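Local coordinates for synaptonemal complex protein 2 (Mus musculus, PDB 5IWZ), which builds the axial and lateral elements of the synaptonemal complex in meiotic prophase and is required for chromosome synapsis and for bringing in SYCP3, at residues L381-T384 with N385-K389. Sequence-based numbering, arbitrary orientation.
Sequences LEIT and NVTKK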
loop_
_atom_site.group_PDB
_atom_site.type_symbol
_atom_site.label_atom_id
_atom_site.label_comp_id
_atom_site.label_asym_id
_atom_site.label_seq_id
_atom_site.Cartn_x
_atom_site.Cartn_y
_atom_site.Cartn_z
ATOM N N LEU A 381 -3.351 -12.467 -29.195
ATOM C CA LEU A 381 -3.132 -11.375 -28.250
ATOM C C LEU A 381 -1.770 -10.726 -28.478
ATOM O O LEU A 381 -0.790 -11.401 -28.802
ATOM C CB LEU A 381 -3.253 -11.888 -26.816
ATOM C CG LEU A 381 -4.663 -12.401 -26.498
ATOM C CD1 LEU A 381 -4.701 -13.024 -25.108
ATOM C CD2 LEU A 381 -5.697 -11.279 -26.624
ATOM N N GLU A 382 -1.712 -9.404 -28.302
ATOM C CA GLU A 382 -0.500 -8.622 -28.571
ATOM C C GLU A 382 0.467 -8.624 -27.376
ATOM O O GLU A 382 0.783 -7.592 -26.791
ATOM C CB GLU A 382 -0.871 -7.191 -28.938
ATOM C CG GLU A 382 -1.484 -6.996 -30.319
ATOM C CD GLU A 382 -1.615 -5.512 -30.680
ATOM O OE1 GLU A 382 -2.711 -5.104 -31.113
ATOM O OE2 GLU A 382 -0.628 -4.754 -30.521
ATOM N N ILE A 383 0.966 -9.811 -27.038
ATOM C CA ILE A 383 1.821 -9.932 -25.856
ATOM C C ILE A 383 3.114 -9.145 -26.044
ATOM O O ILE A 383 3.590 -8.474 -25.120
ATOM C CB ILE A 383 2.097 -11.417 -25.547
ATOM C CG1 ILE A 383 0.775 -12.166 -25.279
ATOM C CG2 ILE A 383 3.060 -11.556 -24.363
ATOM C CD1 ILE A 383 -0.257 -11.337 -24.496
ATOM N N THR A 384 3.685 -9.184 -27.252
ATOM C CA THR A 384 5.012 -8.613 -27.465
ATOM C C THR A 384 5.024 -7.110 -27.218
ATOM O O THR A 384 5.881 -6.596 -26.487
ATOM C CB THR A 384 5.501 -8.939 -28.876
ATOM O OG1 THR A 384 5.854 -10.328 -28.945
ATOM C CG2 THR A 384 6.719 -8.096 -29.223
ATOM N N ASN A 385 4.070 -6.381 -27.805
ATOM C CA ASN A 385 4.157 -4.930 -27.691
ATOM C C ASN A 385 3.725 -4.424 -26.322
ATOM O O ASN A 385 4.288 -3.438 -25.835
ATOM C CB ASN A 385 3.357 -4.265 -28.807
ATOM C CG ASN A 385 4.024 -4.434 -30.161
ATOM O OD1 ASN A 385 3.357 -4.657 -31.166
ATOM N ND2 ASN A 385 5.352 -4.345 -30.187
ATOM N N VAL A 386 2.775 -5.089 -25.663
ATOM C CA VAL A 386 2.432 -4.680 -24.301
ATOM C C VAL A 386 3.573 -4.986 -23.327
ATOM O O VAL A 386 3.898 -4.170 -22.460
ATOM C CB VAL A 386 1.116 -5.341 -23.851
ATOM C CG1 VAL A 386 0.832 -4.979 -22.405
ATOM C CG2 VAL A 386 -0.042 -4.876 -24.732
ATOM N N THR A 387 4.191 -6.167 -23.434
ATOM C CA THR A 387 5.200 -6.535 -22.437
ATOM C C THR A 387 6.369 -5.553 -22.440
ATOM O O THR A 387 6.922 -5.234 -21.380
ATOM C CB THR A 387 5.693 -7.964 -22.653
ATOM O OG1 THR A 387 4.582 -8.865 -22.606
ATOM C CG2 THR A 387 6.660 -8.370 -21.529
ATOM N N LYS A 388 6.730 -5.015 -23.608
ATOM C CA LYS A 388 7.874 -4.111 -23.660
ATOM C C LYS A 388 7.569 -2.747 -23.054
ATOM O O LYS A 388 8.510 -2.001 -22.759
ATOM C CB LYS A 388 8.377 -3.963 -25.097
ATOM C CG LYS A 388 7.531 -3.082 -25.980
ATOM C CD LYS A 388 7.631 -3.508 -27.444
ATOM C CE LYS A 388 9.038 -3.360 -27.996
ATOM N NZ LYS A 388 9.081 -3.830 -29.417
ATOM N N LYS A 389 6.290 -2.434 -22.813
ATOM C CA LYS A 389 5.921 -1.216 -22.093
ATOM C C LYS A 389 6.132 -1.341 -20.586
ATOM O O LYS A 389 6.331 -0.324 -19.910
ATOM C CB LYS A 389 4.455 -0.855 -22.367
ATOM C CG LYS A 389 4.093 -0.650 -23.847
ATOM C CD LYS A 389 2.652 -0.174 -24.011
ATOM C CE LYS A 389 1.956 -0.820 -25.212
ATOM N NZ LYS A 389 2.437 -0.335 -26.534
#
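The carboxylate of Glu382 stands nearly square to the side-chain amide of Asn385, the two planes 86° apart, with OE2 of Glu382 4.0 Å from OD1 of Asn385, a loose approach of two oxygens with no hydrogen bond between them; at the amide's other end, ND2 of Asn385 comes 4.1 Å from the methyl CG2 of Thr384. The carbonyl oxygen of Ile383 takes two bonds from one residue: Thr387 N donates at 2.9 Å to Ile383 O, tilted 20° from the carbonyl plane, while Thr387 OG1 donates from above that plane, 2.7 Å from Ile383 O. With OG1 lying beside its own backbone N (chi1 -57°), the hydroxyl reaches back one turn, where it also touches CG2 of Ile383 at 3.6 Å. A valine at Thr387 would probably leave this carbonyl with the backbone bond alone and a methyl pressed against its oxygen. Val386 N bonds weakly to Glu382 O. Ile383 rests on Ile346 and Phe284, Val386 on Phe284 and Phe311, and Thr387 on Tyr344 and Phe311. This is the first turn of an alpha-helix, Glu382 at its N-cap, in the last helix of this N-terminal fragment, 383-390, packed on the beta-sheets of the Spt16M-like, PH-type domain.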